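PDB 5JWC: NADH dehydrogenase, putative, which probably oxidises NADH through its bound FAD and passes the electrons to ubiquinone, acting as a type II NADH dehydrogenase of the malaria parasite. Local coordinates for residues D48-D53 with N94-N99; D112-C117 with K126-Y131; D324-V329 with A431-N436. One frame throughout, in Å; residues are numbered along the deposited sequence.

Interaction 1 (D48-D53 with N94-N99)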
loop_
_atom_site.group_PDB
_atom_site.type_symbol
_atom_site.label_atom_id
_atom_site.label_comp_id
_atom_site.label_asym_id
_atom_site.label_seq_id
_atom_site.Cartn_x
_atom_site.Cartn_y
_atom_site.Cartn_z
ATOM N N ASP A 48 -3.827 -32.291 -7.843
ATOM C CA ASP A 48 -2.541 -32.953 -8.065
ATOM C C ASP A 48 -1.898 -32.496 -9.375
ATOM O O ASP A 48 -2.367 -32.847 -10.462
ATOM C CB ASP A 48 -2.718 -34.470 -8.069
ATOM C CG ASP A 48 -1.399 -35.219 -7.890
ATOM O OD1 ASP A 48 -0.360 -34.744 -8.391
ATOM O OD2 ASP A 48 -1.408 -36.291 -7.239
ATOM N N PHE A 49 -0.817 -31.731 -9.274
ATOM C CA PHE A 49 -0.125 -31.227 -10.459
ATOM C C PHE A 49 0.576 -32.345 -11.241
ATOM O O PHE A 49 0.897 -32.176 -12.408
ATOM C CB PHE A 49 0.899 -30.151 -10.075
ATOM C CG PHE A 49 0.282 -28.855 -9.624
ATOM C CD1 PHE A 49 -0.976 -28.477 -10.060
ATOM C CD2 PHE A 49 0.963 -28.016 -8.757
ATOM C CE1 PHE A 49 -1.547 -27.275 -9.632
ATOM C CE2 PHE A 49 0.399 -26.813 -8.333
ATOM C CZ PHE A 49 -0.847 -26.448 -8.765
ATOM N N LYS A 50 0.828 -33.477 -10.595
ATOM C CA LYS A 50 1.400 -34.619 -11.304
ATOM C C LYS A 50 0.364 -35.249 -12.240
ATOM O O LYS A 50 0.689 -35.627 -13.368
ATOM C CB LYS A 50 1.926 -35.664 -10.318
ATOM C CG LYS A 50 2.705 -36.812 -10.962
ATOM C CD LYS A 50 3.387 -37.668 -9.891
ATOM C CE LYS A 50 4.340 -38.698 -10.501
ATOM N NZ LYS A 50 5.209 -39.312 -9.448
ATOM N N LYS A 51 -0.886 -35.325 -11.785
ATOM C CA LYS A 51 -1.940 -36.000 -12.547
ATOM C C LYS A 51 -2.511 -35.131 -13.651
ATOM O O LYS A 51 -2.950 -35.639 -14.680
ATOM C CB LYS A 51 -3.067 -36.462 -11.612
ATOM C CG LYS A 51 -2.556 -37.362 -10.490
ATOM C CD LYS A 51 -3.673 -38.048 -9.697
ATOM C CE LYS A 51 -3.084 -39.033 -8.684
ATOM N NZ LYS A 51 -4.041 -39.402 -7.587
ATOM N N TYR A 52 -2.511 -33.817 -13.449
ATOM C CA TYR A 52 -3.128 -32.932 -14.416
ATOM C C TYR A 52 -2.225 -31.774 -14.788
ATOM O O TYR A 52 -1.294 -31.435 -14.068
ATOM C CB TYR A 52 -4.470 -32.396 -13.884
ATOM C CG TYR A 52 -5.523 -33.470 -13.594
ATOM C CD1 TYR A 52 -6.396 -33.895 -14.586
ATOM C CD2 TYR A 52 -5.640 -34.043 -12.333
ATOM C CE1 TYR A 52 -7.371 -34.871 -14.330
ATOM C CE2 TYR A 52 -6.607 -35.019 -12.070
ATOM C CZ TYR A 52 -7.462 -35.425 -13.073
ATOM O OH TYR A 52 -8.421 -36.379 -12.815
ATOM N N ASP A 53 -2.512 -31.182 -15.938
ATOM C CA ASP A 53 -1.894 -29.932 -16.343
ATOM C C ASP A 53 -2.847 -28.789 -16.033
ATOM O O ASP A 53 -3.845 -28.586 -16.731
ATOM C CB ASP A 53 -1.541 -29.941 -17.825
ATOM C CG ASP A 53 -0.892 -28.645 -18.269
ATOM O OD1 ASP A 53 0.142 -28.261 -17.672
ATOM O OD2 ASP A 53 -1.427 -28.009 -19.204
ATOM N N ASN A 94 6.445 -32.147 -4.937
ATOM C CA ASN A 94 6.734 -33.268 -5.839
ATOM C C ASN A 94 7.683 -32.918 -6.984
ATOM O O ASN A 94 8.348 -33.802 -7.528
ATOM C CB ASN A 94 5.422 -33.818 -6.410
ATOM C CG ASN A 94 4.395 -32.720 -6.692
ATOM O OD1 ASN A 94 4.556 -31.939 -7.629
ATOM N ND2 ASN A 94 3.344 -32.656 -5.878
ATOM N N GLY A 95 7.745 -31.635 -7.336
ATOM C CA GLY A 95 8.499 -31.189 -8.495
ATOM C C GLY A 95 7.609 -30.877 -9.690
ATOM O O GLY A 95 8.083 -30.439 -10.742
ATOM N N TYR A 96 6.311 -31.116 -9.534
ATOM C CA TYR A 96 5.349 -30.824 -10.590
ATOM C C TYR A 96 4.674 -29.478 -10.330
ATOM O O TYR A 96 4.457 -29.089 -9.185
ATOM C CB TYR A 96 4.315 -31.946 -10.689
ATOM C CG TYR A 96 4.940 -33.283 -11.022
ATOM C CD1 TYR A 96 5.083 -33.698 -12.343
ATOM C CD2 TYR A 96 5.410 -34.119 -10.011
ATOM C CE1 TYR A 96 5.670 -34.924 -12.643
ATOM C CE2 TYR A 96 5.994 -35.332 -10.299
ATOM C CZ TYR A 96 6.124 -35.732 -11.613
ATOM O OH TYR A 96 6.706 -36.949 -11.897
ATOM N N CYS A 97 4.351 -28.773 -11.401
ATOM C CA CYS A 97 3.937 -27.381 -11.302
ATOM C C CYS A 97 2.617 -27.081 -11.991
ATOM O O CYS A 97 2.206 -27.769 -12.930
ATOM C CB CYS A 97 5.020 -26.466 -11.892
ATOM S SG CYS A 97 6.623 -26.637 -11.082
ATOM N N GLY A 98 1.966 -26.025 -11.522
ATOM C CA GLY A 98 0.820 -25.478 -12.209
ATOM C C GLY A 98 1.232 -24.198 -12.901
ATOM O O GLY A 98 2.370 -23.740 -12.757
ATOM N N ASN A 99 0.295 -23.614 -13.634
ATOM C CA ASN A 99 0.520 -22.377 -14.356
ATOM C C ASN A 99 -0.526 -21.333 -13.998
ATOM O O ASN A 99 -1.628 -21.671 -13.560
ATOM C CB ASN A 99 0.473 -22.652 -15.857
ATOM C CG ASN A 99 1.466 -23.723 -16.267
ATOM O OD1 ASN A 99 2.639 -23.438 -16.491
ATOM N ND2 ASN A 99 1.001 -24.975 -16.317
HETATM O O HOH W 1 -0.175 -28.801 -13.534
#
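Phe49 and Lys50 divide the segment 94-99 between them, the phenyl ring lying against its backbone and the lysine chain lying over the ring of Tyr96. Gly98 passes across one face of the Phe49 ring: its CA stands 3.9 Å from the ring centroid and 9° off the ring normal, a CH-pi contact, while Gly98 N sits over the same face nearer the rim. The carbonyl O of Tyr96 comes instead to the edge of this ring, near its plane and 3.7 Å from Phe49 CD2. With no side chain, Gly98 lets the backbone lie this flat on the phenyl group. At the second site segment 94-99 supplies the ring, and Lys50 of the other segment lies over it. Lys50 CG is anti to the backbone N (chi1 -172°) and the chain beyond it is extended, which carries the methylenes across the Tyr96 ring; CG is over its centre, 3.7 Å from the centroid, and CE goes on to 3.3 Å from Tyr96 OH. The two loops so joined lead into neighbouring parallel strands of the FAD-binding Rossmann-type sheet, 53-57 and 99-109, whose backbone bonding is already under way where Asn99 pairs with Val54. Each loop is shaped by an Asx turn: Asp48 OD1 accepts from Lys50 N at 2.8 Å, and Asn94 OD1 accepts from Tyr96 N at 2.7 Å, the latter in the carbonyl plane on a lone pair. Both bonds end on the backbone N of a second-site residue, Lys50 or Tyr96. No direct hydrogen bond spans the segments; one water donates to both Tyr52 O and Cys97 O. Lys92 makes a cation-pi contact with Phe49, and Tyr52 OH bonds to Phe438 O, tying the first loop to helix 424-440.

Interaction 2 (D112-C117 with K126-Y131)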
loop_
_atom_site.group_PDB
_atom_site.type_symbol
_atom_site.label_atom_id
_atom_site.label_comp_id
_atom_site.label_asym_id
_atom_site.label_seq_id
_atom_site.Cartn_x
_atom_site.Cartn_y
_atom_site.Cartn_z
ATOM N N ASP A 112 -16.821 -26.836 -28.458
ATOM C CA ASP A 112 -15.459 -26.976 -28.958
ATOM C C ASP A 112 -14.380 -26.992 -27.865
ATOM O O ASP A 112 -13.191 -27.058 -28.181
ATOM C CB ASP A 112 -15.183 -25.866 -29.972
ATOM C CG ASP A 112 -16.081 -25.976 -31.204
ATOM O OD1 ASP A 112 -16.221 -27.102 -31.734
ATOM O OD2 ASP A 112 -16.652 -24.948 -31.635
ATOM N N LYS A 113 -14.801 -26.937 -26.597
ATOM C CA LYS A 113 -13.900 -27.098 -25.443
ATOM C C LYS A 113 -12.740 -26.102 -25.408
ATOM O O LYS A 113 -11.595 -26.470 -25.169
ATOM C CB LYS A 113 -13.375 -28.532 -25.423
ATOM C CG LYS A 113 -14.527 -29.541 -25.314
ATOM C CD LYS A 113 -14.090 -30.995 -25.237
ATOM C CE LYS A 113 -12.797 -31.201 -24.514
ATOM N NZ LYS A 113 -12.362 -32.624 -24.681
ATOM N N TYR A 114 -13.051 -24.839 -25.657
ATOM C CA TYR A 114 -12.101 -23.759 -25.445
ATOM C C TYR A 114 -12.792 -22.529 -24.873
ATOM O O TYR A 114 -14.025 -22.434 -24.867
ATOM C CB TYR A 114 -11.366 -23.402 -26.755
ATOM C CG TYR A 114 -12.201 -22.662 -27.770
ATOM C CD1 TYR A 114 -12.883 -23.348 -28.776
ATOM C CD2 TYR A 114 -12.291 -21.280 -27.748
ATOM C CE1 TYR A 114 -13.653 -22.662 -29.716
ATOM C CE2 TYR A 114 -13.052 -20.588 -28.677
ATOM C CZ TYR A 114 -13.728 -21.282 -29.659
ATOM O OH TYR A 114 -14.486 -20.578 -30.572
ATOM N N ILE A 115 -11.988 -21.582 -24.397
ATOM C CA ILE A 115 -12.494 -20.309 -23.901
ATOM C C ILE A 115 -11.812 -19.153 -24.624
ATOM O O ILE A 115 -10.688 -19.290 -25.093
ATOM C CB ILE A 115 -12.254 -20.130 -22.374
ATOM C CG1 ILE A 115 -10.756 -20.222 -22.052
ATOM C CG2 ILE A 115 -13.054 -21.150 -21.563
ATOM C CD1 ILE A 115 -10.402 -19.912 -20.593
ATOM N N ASN A 116 -12.501 -18.022 -24.707
ATOM C CA ASN A 116 -11.881 -16.761 -25.085
ATOM C C ASN A 116 -11.619 -15.874 -23.873
ATOM O O ASN A 116 -12.511 -15.664 -23.042
ATOM C CB ASN A 116 -12.757 -15.991 -26.070
ATOM C CG ASN A 116 -12.675 -16.541 -27.477
ATOM O OD1 ASN A 116 -11.748 -17.277 -27.817
ATOM N ND2 ASN A 116 -13.644 -16.177 -28.307
ATOM N N CYS A 117 -10.401 -15.344 -23.787
ATOM C CA CYS A 117 -10.027 -14.405 -22.731
ATOM C C CYS A 117 -9.501 -13.101 -23.319
ATOM O O CYS A 117 -9.168 -13.039 -24.500
ATOM C CB CYS A 117 -8.959 -15.013 -21.823
ATOM S SG CYS A 117 -9.408 -16.603 -21.097
ATOM N N LYS A 126 -7.041 -17.257 -26.923
ATOM C CA LYS A 126 -7.881 -18.434 -27.054
ATOM C C LYS A 126 -7.194 -19.617 -26.398
ATOM O O LYS A 126 -6.013 -19.857 -26.624
ATOM C CB LYS A 126 -8.183 -18.707 -28.533
ATOM C CG LYS A 126 -8.948 -19.989 -28.821
ATOM C CD LYS A 126 -9.502 -19.966 -30.250
ATOM C CE LYS A 126 -10.117 -21.305 -30.661
ATOM N NZ LYS A 126 -10.828 -21.195 -31.974
ATOM N N LEU A 127 -7.924 -20.346 -25.559
ATOM C CA LEU A 127 -7.316 -21.416 -24.775
ATOM C C LEU A 127 -8.197 -22.654 -24.751
ATOM O O LEU A 127 -9.390 -22.561 -24.505
ATOM C CB LEU A 127 -7.037 -20.941 -23.342
ATOM C CG LEU A 127 -6.029 -19.793 -23.208
ATOM C CD1 LEU A 127 -6.014 -19.218 -21.802
ATOM C CD2 LEU A 127 -4.637 -20.275 -23.605
ATOM N N PHE A 128 -7.599 -23.811 -25.002
ATOM C CA PHE A 128 -8.322 -25.063 -25.004
ATOM C C PHE A 128 -8.232 -25.747 -23.649
ATOM O O PHE A 128 -7.258 -25.564 -22.928
ATOM C CB PHE A 128 -7.772 -25.990 -26.090
ATOM C CG PHE A 128 -8.160 -25.583 -27.482
ATOM C CD1 PHE A 128 -9.361 -26.002 -28.031
ATOM C CD2 PHE A 128 -7.320 -24.790 -28.246
ATOM C CE1 PHE A 128 -9.721 -25.627 -29.311
ATOM C CE2 PHE A 128 -7.674 -24.413 -29.531
ATOM C CZ PHE A 128 -8.878 -24.830 -30.060
ATOM N N TYR A 129 -9.235 -26.556 -23.321
ATOM C CA TYR A 129 -9.247 -27.281 -22.052
ATOM C C TYR A 129 -9.822 -28.680 -22.206
ATOM O O TYR A 129 -10.611 -28.932 -23.103
ATOM C CB TYR A 129 -10.058 -26.510 -20.994
ATOM C CG TYR A 129 -11.531 -26.373 -21.336
ATOM C CD1 TYR A 129 -12.434 -27.386 -21.041
ATOM C CD2 TYR A 129 -12.014 -25.222 -21.935
ATOM C CE1 TYR A 129 -13.774 -27.264 -21.359
ATOM C CE2 TYR A 129 -13.349 -25.085 -22.248
ATOM C CZ TYR A 129 -14.223 -26.108 -21.961
ATOM O OH TYR A 129 -15.550 -25.964 -22.279
ATOM N N ASP A 130 -9.450 -29.577 -21.299
ATOM C CA ASP A 130 -10.144 -30.850 -21.134
ATOM C C ASP A 130 -11.237 -30.751 -20.051
ATOM O O ASP A 130 -12.308 -31.349 -20.167
ATOM C CB ASP A 130 -9.141 -31.942 -20.792
ATOM C CG ASP A 130 -8.164 -32.188 -21.931
ATOM O OD1 ASP A 130 -8.639 -32.364 -23.069
ATOM O OD2 ASP A 130 -6.940 -32.152 -21.696
ATOM N N TYR A 131 -10.939 -30.019 -18.984
ATOM C CA TYR A 131 -11.935 -29.703 -17.958
ATOM C C TYR A 131 -11.875 -28.229 -17.617
ATOM O O TYR A 131 -10.793 -27.635 -17.578
ATOM C CB TYR A 131 -11.705 -30.512 -16.689
ATOM C CG TYR A 131 -11.781 -32.000 -16.858
ATOM C CD1 TYR A 131 -13.002 -32.658 -16.878
ATOM C CD2 TYR A 131 -10.627 -32.753 -17.006
ATOM C CE1 TYR A 131 -13.063 -34.042 -17.029
ATOM C CE2 TYR A 131 -10.676 -34.111 -17.160
ATOM C CZ TYR A 131 -11.890 -34.757 -17.169
ATOM O OH TYR A 131 -11.907 -36.127 -17.333
#
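Tyr114 holds CG between its backbone N and carbonyl carbon (chi1 73°), whereas Lys126 sends CG anti to its N (chi1 174°) and stays extended; together these torsions lay the lysine chain over the tyrosine ring. Lys126 CE stands 3.5 Å from the ring centroid of Tyr114, over its centre, and Lys126 NZ follows at 4.0 Å from that centroid, over the same face, as a cation-pi contact. Phe128 shares this side of the hairpin: Tyr114 CB rests over one face of its ring, 3.5 Å from Phe128 CD1, and the two aromatic planes are inclined at 59°. Strands 114-118 and 124-128 form an antiparallel hairpin at the border of the FAD-domain sheet. Ile115 and Leu127 form a hydrogen-bonded pair, with Ile115 N to Leu127 O at 2.8 Å and Leu127 N to Ile115 O at 3.0 Å. Their side chains point to the other face, where they meet Ile32 of strand 30-34 and Ile57 of strand 53-57. Past the strand end, Tyr129 N still bonds to Lys113 O at 3.0 Å, and the Tyr129 ring lies against the Lys113 peptide. Phe109, opposite the G1 beta bulge of Lys113 and Tyr114, stacks on the Tyr114 ring. The hairpin is thus two-sided: apolar side chains pack on strands 30-34 and 53-57, while on the reverse the electron-rich ring of Tyr114 would favour the lysine's positive charge.

Interaction 3 (D324-V329 with A431-N436)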
loop_
_atom_site.group_PDB
_atom_site.type_symbol
_atom_site.label_atom_id
_atom_site.label_comp_id
_atom_site.label_asym_id
_atom_site.label_seq_id
_atom_site.Cartn_x
_atom_site.Cartn_y
_atom_site.Cartn_z
ATOM N N ASP A 324 -25.253 -29.774 -11.092
ATOM C CA ASP A 324 -25.885 -30.911 -10.442
ATOM C C ASP A 324 -25.196 -31.224 -9.118
ATOM O O ASP A 324 -24.298 -30.490 -8.684
ATOM C CB ASP A 324 -25.898 -32.146 -11.366
ATOM C CG ASP A 324 -24.490 -32.669 -11.725
ATOM O OD1 ASP A 324 -24.404 -33.391 -12.750
ATOM O OD2 ASP A 324 -23.484 -32.402 -11.015
ATOM N N GLU A 325 -25.589 -32.334 -8.500
ATOM C CA GLU A 325 -25.130 -32.679 -7.157
ATOM C C GLU A 325 -23.644 -33.002 -7.097
ATOM O O GLU A 325 -23.071 -33.145 -6.012
ATOM C CB GLU A 325 -25.948 -33.849 -6.604
ATOM C CG GLU A 325 -25.767 -35.204 -7.343
ATOM C CD GLU A 325 -26.512 -35.309 -8.671
ATOM O OE1 GLU A 325 -27.306 -34.411 -9.022
ATOM O OE2 GLU A 325 -26.299 -36.314 -9.379
ATOM N N LYS A 326 -23.017 -33.088 -8.269
ATOM C CA LYS A 326 -21.594 -33.394 -8.363
ATOM C C LYS A 326 -20.822 -32.174 -8.864
ATOM O O LYS A 326 -19.630 -32.269 -9.171
ATOM C CB LYS A 326 -21.373 -34.601 -9.288
ATOM C CG LYS A 326 -21.700 -35.931 -8.629
ATOM C CD LYS A 326 -21.808 -37.061 -9.655
ATOM C CE LYS A 326 -22.168 -38.372 -8.968
ATOM N NZ LYS A 326 -22.513 -39.467 -9.940
ATOM N N LEU A 327 -21.543 -31.054 -8.946
ATOM C CA LEU A 327 -21.037 -29.718 -9.283
ATOM C C LEU A 327 -20.783 -29.554 -10.775
ATOM O O LEU A 327 -20.121 -28.598 -11.188
ATOM C CB LEU A 327 -19.761 -29.373 -8.483
ATOM C CG LEU A 327 -19.888 -29.442 -6.966
ATOM C CD1 LEU A 327 -18.632 -28.937 -6.245
ATOM C CD2 LEU A 327 -21.107 -28.647 -6.520
ATOM N N ARG A 328 -21.324 -30.474 -11.577
ATOM C CA ARG A 328 -21.229 -30.368 -13.036
ATOM C C ARG A 328 -22.274 -29.417 -13.582
ATOM O O ARG A 328 -23.442 -29.517 -13.235
ATOM C CB ARG A 328 -21.386 -31.753 -13.693
ATOM C CG ARG A 328 -20.305 -32.725 -13.249
ATOM C CD ARG A 328 -20.519 -34.140 -13.758
ATOM N NE ARG A 328 -21.830 -34.650 -13.378
ATOM C CZ ARG A 328 -22.293 -35.842 -13.727
ATOM N NH1 ARG A 328 -23.503 -36.220 -13.333
ATOM N NH2 ARG A 328 -21.546 -36.655 -14.460
ATOM N N VAL A 329 -21.855 -28.485 -14.432
ATOM C CA VAL A 329 -22.785 -27.572 -15.069
ATOM C C VAL A 329 -23.814 -28.352 -15.891
ATOM O O VAL A 329 -23.451 -29.257 -16.634
ATOM C CB VAL A 329 -22.056 -26.574 -15.972
ATOM C CG1 VAL A 329 -23.062 -25.737 -16.771
ATOM C CG2 VAL A 329 -21.130 -25.666 -15.123
ATOM N N ALA A 431 -14.304 -26.684 -3.247
ATOM C CA ALA A 431 -13.007 -26.783 -3.894
ATOM C C ALA A 431 -12.269 -28.032 -3.441
ATOM O O ALA A 431 -11.626 -28.691 -4.256
ATOM C CB ALA A 431 -12.146 -25.520 -3.619
ATOM N N TYR A 432 -12.309 -28.332 -2.143
ATOM C CA TYR A 432 -11.609 -29.500 -1.646
ATOM C C TYR A 432 -12.311 -30.782 -2.117
ATOM O O TYR A 432 -11.645 -31.759 -2.481
ATOM C CB TYR A 432 -11.464 -29.459 -0.122
ATOM C CG TYR A 432 -10.365 -28.489 0.304
ATOM C CD1 TYR A 432 -9.434 -28.027 -0.630
ATOM C CD2 TYR A 432 -10.235 -28.057 1.626
ATOM C CE1 TYR A 432 -8.419 -27.148 -0.273
ATOM C CE2 TYR A 432 -9.213 -27.180 1.996
ATOM C CZ TYR A 432 -8.308 -26.728 1.034
ATOM O OH TYR A 432 -7.282 -25.851 1.362
ATOM N N TYR A 433 -13.644 -30.771 -2.093
ATOM C CA TYR A 433 -14.433 -31.900 -2.576
ATOM C C TYR A 433 -14.073 -32.207 -4.029
ATOM O O TYR A 433 -13.763 -33.349 -4.372
ATOM C CB TYR A 433 -15.944 -31.614 -2.439
ATOM C CG TYR A 433 -16.829 -32.437 -3.353
ATOM C CD1 TYR A 433 -17.272 -33.708 -2.974
ATOM C CD2 TYR A 433 -17.226 -31.945 -4.589
ATOM C CE1 TYR A 433 -18.092 -34.470 -3.820
ATOM C CE2 TYR A 433 -18.036 -32.693 -5.436
ATOM C CZ TYR A 433 -18.466 -33.950 -5.047
ATOM O OH TYR A 433 -19.270 -34.681 -5.906
ATOM N N LEU A 434 -14.102 -31.180 -4.874
ATOM C CA LEU A 434 -14.001 -31.386 -6.303
ATOM C C LEU A 434 -12.567 -31.721 -6.740
ATOM O O LEU A 434 -12.362 -32.565 -7.620
ATOM C CB LEU A 434 -14.508 -30.166 -7.050
ATOM C CG LEU A 434 -14.569 -30.326 -8.562
ATOM C CD1 LEU A 434 -15.489 -31.529 -8.893
ATOM C CD2 LEU A 434 -15.067 -29.028 -9.185
ATOM N N SER A 435 -11.587 -31.071 -6.126
ATOM C CA SER A 435 -10.189 -31.365 -6.417
ATOM C C SER A 435 -9.899 -32.807 -5.978
ATOM O O SER A 435 -9.248 -33.564 -6.705
ATOM C CB SER A 435 -9.251 -30.349 -5.735
ATOM O OG SER A 435 -9.316 -30.436 -4.321
ATOM N N ASN A 436 -10.424 -33.206 -4.820
ATOM C CA ASN A 436 -10.309 -34.602 -4.400
ATOM C C ASN A 436 -10.989 -35.566 -5.379
ATOM O O ASN A 436 -10.514 -36.696 -5.572
ATOM C CB ASN A 436 -10.894 -34.812 -3.009
ATOM C CG ASN A 436 -10.696 -36.235 -2.501
ATOM O OD1 ASN A 436 -9.582 -36.629 -2.157
ATOM N ND2 ASN A 436 -11.776 -37.007 -2.448
HETATM O O HOH W 2 -17.958 -34.245 -8.643
#
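A type I beta turn from Asp324 to Leu327, in the loop leading to strand 337-339, abuts the helix 424-440 through Tyr433 and Leu434. Leu327 supplies the apolar part: its CD1 lies 3.7 Å from CD2 of the Tyr433 ring, which it meets obliquely, and the same methyl is 4.4 Å from Leu434 CB. Tyr433 CG is anti to the backbone N (chi1 158°), an orientation that extends the ring toward the turn and sets its hydroxyl beside Lys326, with Tyr433 OH 3.6 Å from Lys326 CA. Lys326 O approaches the edge of this ring, near its plane. Polar linkage across the contact is indirect: one water donates to both Lys326 O, at 2.6 Å, and Tyr433 OH. That hydroxyl also has a hydrogen bond to Pro451 O, and Phe453 packs edge-to-face with the ring. The turn is braced from within by the Asp324 carboxylate. OD2 of Asp324 takes the backbone N of Lys326 and that of Arg328, both at 2.9 Å, from opposite faces of the carboxylate plane, while Asp324 OD1 uses its syn lone pair for Arg328 NE in a salt bridge. Lys326 and Arg328 are thus both tied to the one carboxylate, and Leu327, between them in sequence and bonded through its N to Asp324 O, points its side chain to the helix. Leu434 also touches Phe43 of helix 38-46 and Tyr338, which places the helix against the FAD-binding domain. The carboxylate grip on Lys326 N, two residues on from Asp324, is that of an Asx turn, combined with a type I beta turn.

Overall arrangement
From the N terminus, interaction 1 comes first, bringing the loop after helix 38-46 back to the loop before strand 99-109 and closing 40 intervening residues. Interaction 2 follows as a much shorter closure, a hairpin with eight residues between its segments. Interaction 3 spans the longest separation, 101 residues, and joins the loop between strands 321-323 and 337-339 to helix 424-440. The three lie in series, with none enclosing or crossing another. Their centres are 19 Å apart in every pairing, on one side of the chain's centre. Interaction 1 joins loops entering strands 53-57 and 99-109 of the mixed sheet whose border hairpin is interaction 2, and interaction 3 brings helix 424-440 to the same FAD-binding region.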